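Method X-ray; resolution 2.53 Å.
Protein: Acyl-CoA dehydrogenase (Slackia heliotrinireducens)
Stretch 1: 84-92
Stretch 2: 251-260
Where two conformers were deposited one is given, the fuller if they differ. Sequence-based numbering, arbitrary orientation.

Stretch 1 (84-92) SGACLPFQN
Stretch 2 251-260: AAALGEAQAA

Residues 251-260 are a segment of a helix that extends beyond the stretch at both ends, with regular i to i+4 bonds such as Glu 256 N to Ala 252 O (3.0 Å). Across it runs the loop of stretch 1, which leaves one helix at Gly 85 and has entered another by Phe 90. The register runs in opposite senses: Gly 85 CA lies 5.0 Å from Glu 256 CA, and Cys 87 CA lies 7.0 Å from Ala 252 CA. No hydrogen bond links the stretches, which bury 231 Å² by close packing.

Ser 84 is still helical (phi/psi -82/-30); its p rotamer places OG to accept a hydrogen bond from Ala 86 N at 3.0 Å. Gly 85 then adopts 66/29, a positive phi that favours glycine. Gly 85 CA lies 4.1 Å from Ala 259 CB, whose CA-to-CB bond points toward the loop. Ala 86 is extended (-143/163), its CB directed away from the helix, so that its backbone faces Glu 256.

Glu 256 supplies the largest share of the contact. Its CA-to-CB bond points sideways, but the side chain (chi1 -65°, m; chi2 -161°, t; chi3 -115°) carries the carboxylate to the loop. Glu 256 OE2 lies 3.4 Å from Ala 86 C and also 3.4 Å from Gly 85 O, the latter a pair of acceptors and therefore not a bond. Glu 256 OE1 approaches Cys 87 N at 3.6 Å and Cys 87 CB at 3.9 Å, while finding its hydrogen bond elsewhere in the structure. Cys 87 (-85/114) has a t rotamer.

Leu 88 (-104/157; m, t) and Pro 89 (-74/-14) make no contact with the helix. The CA-to-CB bond of Gln 91 (-62/-37) points toward the helix; chi1 is 55° (p), chi2 -87° (m) and chi3 28°. Gln 91 NE2 packs against Ala 252 CB at 3.4 Å.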

# COMPACT_ATOMS: atom_id res chain seq x y z
N SER A 84 20.87 -16.03 -13.50
CA SER A 84 20.44 -15.70 -14.86
C SER A 84 19.62 -14.42 -14.96
O SER A 84 19.64 -13.76 -15.98
CB SER A 84 19.62 -16.83 -15.46
OG SER A 84 18.37 -16.87 -14.85
N GLY A 85 18.89 -14.08 -13.90
CA GLY A 85 17.96 -12.96 -13.96
C GLY A 85 16.83 -13.28 -14.94
O GLY A 85 16.25 -12.39 -15.56
N ALA A 86 16.53 -14.56 -15.08
CA ALA A 86 15.61 -14.95 -16.12
C ALA A 86 14.72 -16.09 -15.67
O ALA A 86 15.00 -16.75 -14.68
CB ALA A 86 16.37 -15.34 -17.40
N CYS A 87 13.63 -16.28 -16.41
CA CYS A 87 12.77 -17.43 -16.24
C CYS A 87 13.33 -18.59 -17.04
O CYS A 87 13.37 -18.52 -18.26
CB CYS A 87 11.35 -17.10 -16.70
SG CYS A 87 10.17 -18.37 -16.23
N LEU A 88 13.76 -19.64 -16.36
CA LEU A 88 14.42 -20.76 -17.01
C LEU A 88 13.47 -21.96 -17.14
O LEU A 88 12.50 -22.07 -16.40
CB LEU A 88 15.68 -21.13 -16.22
CG LEU A 88 16.69 -19.99 -16.06
CD1 LEU A 88 17.84 -20.45 -15.18
CD2 LEU A 88 17.21 -19.49 -17.41
N PRO A 89 13.73 -22.87 -18.10
CA PRO A 89 12.83 -24.00 -18.37
C PRO A 89 12.88 -25.10 -17.31
O PRO A 89 12.01 -25.97 -17.29
CB PRO A 89 13.34 -24.57 -19.70
CG PRO A 89 14.40 -23.66 -20.19
CD PRO A 89 14.90 -22.87 -19.00
N PHE A 90 13.89 -25.06 -16.46
CA PHE A 90 14.18 -26.17 -15.56
C PHE A 90 13.02 -26.52 -14.66
O PHE A 90 12.67 -27.70 -14.57
CB PHE A 90 15.43 -25.87 -14.73
CG PHE A 90 16.63 -25.63 -15.57
CD1 PHE A 90 17.02 -26.57 -16.51
CD2 PHE A 90 17.34 -24.44 -15.47
CE1 PHE A 90 18.14 -26.35 -17.32
CE2 PHE A 90 18.45 -24.21 -16.28
CZ PHE A 90 18.84 -25.17 -17.21
N GLN A 91 12.43 -25.53 -13.99
CA GLN A 91 11.34 -25.83 -13.06
C GLN A 91 10.15 -26.46 -13.80
O GLN A 91 9.51 -27.37 -13.27
CB GLN A 91 10.89 -24.59 -12.25
CG GLN A 91 10.48 -23.33 -13.02
CD GLN A 91 11.67 -22.43 -13.34
OE1 GLN A 91 12.79 -22.91 -13.49
NE2 GLN A 91 11.42 -21.13 -13.47
N ASN A 92 9.87 -26.02 -15.03
CA ASN A 92 8.76 -26.61 -15.79
C ASN A 92 9.05 -28.07 -16.16
O ASN A 92 8.14 -28.89 -16.15
CB ASN A 92 8.45 -25.78 -17.04
CG ASN A 92 7.30 -26.36 -17.86
OD1 ASN A 92 7.52 -26.94 -18.92
ND2 ASN A 92 6.08 -26.23 -17.36
N ALA A 251 9.94 -19.98 -5.97
CA ALA A 251 11.40 -20.03 -5.91
C ALA A 251 12.02 -19.26 -7.09
O ALA A 251 13.03 -18.57 -6.93
CB ALA A 251 11.88 -21.47 -5.88
N ALA A 252 11.42 -19.38 -8.28
CA ALA A 252 11.90 -18.63 -9.43
C ALA A 252 11.70 -17.14 -9.21
O ALA A 252 12.57 -16.34 -9.55
CB ALA A 252 11.19 -19.09 -10.73
N ALA A 253 10.55 -16.76 -8.66
CA ALA A 253 10.26 -15.35 -8.43
C ALA A 253 11.27 -14.74 -7.45
O ALA A 253 11.78 -13.63 -7.64
CB ALA A 253 8.86 -15.18 -7.93
N LEU A 254 11.57 -15.50 -6.41
CA LEU A 254 12.50 -15.08 -5.37
C LEU A 254 13.90 -14.88 -5.97
O LEU A 254 14.58 -13.88 -5.73
CB LEU A 254 12.53 -16.13 -4.27
CG LEU A 254 13.63 -16.03 -3.23
CD1 LEU A 254 13.53 -14.71 -2.45
CD2 LEU A 254 13.56 -17.25 -2.30
N GLY A 255 14.32 -15.85 -6.75
CA GLY A 255 15.61 -15.80 -7.39
C GLY A 255 15.73 -14.59 -8.28
O GLY A 255 16.72 -13.85 -8.20
N GLU A 256 14.75 -14.37 -9.15
CA GLU A 256 14.85 -13.26 -10.08
C GLU A 256 14.82 -11.93 -9.31
O GLU A 256 15.60 -11.02 -9.61
CB GLU A 256 13.72 -13.30 -11.11
CG GLU A 256 13.77 -14.50 -12.02
CD GLU A 256 12.94 -14.28 -13.28
OE1 GLU A 256 11.93 -14.99 -13.47
OE2 GLU A 256 13.31 -13.41 -14.09
N ALA A 257 13.93 -11.84 -8.33
CA ALA A 257 13.83 -10.66 -7.48
C ALA A 257 15.18 -10.39 -6.82
O ALA A 257 15.63 -9.25 -6.72
CB ALA A 257 12.72 -10.85 -6.42
N GLN A 258 15.82 -11.45 -6.38
CA GLN A 258 17.11 -11.32 -5.72
C GLN A 258 18.15 -10.73 -6.69
O GLN A 258 19.04 -9.98 -6.27
CB GLN A 258 17.55 -12.67 -5.17
CG GLN A 258 18.88 -12.63 -4.46
CD GLN A 258 18.83 -11.77 -3.22
OE1 GLN A 258 18.17 -12.13 -2.26
NE2 GLN A 258 19.52 -10.63 -3.24
N ALA A 259 18.03 -11.07 -7.98
CA ALA A 259 18.97 -10.60 -9.00
C ALA A 259 18.79 -9.10 -9.23
O ALA A 259 19.77 -8.36 -9.37
CB ALA A 259 18.78 -11.36 -10.30
N ALA A 260 17.54 -8.67 -9.25
CA ALA A 260 17.19 -7.26 -9.35
C ALA A 260 17.74 -6.46 -8.17
O ALA A 260 18.20 -5.33 -8.33
CB ALA A 260 15.69 -7.10 -9.44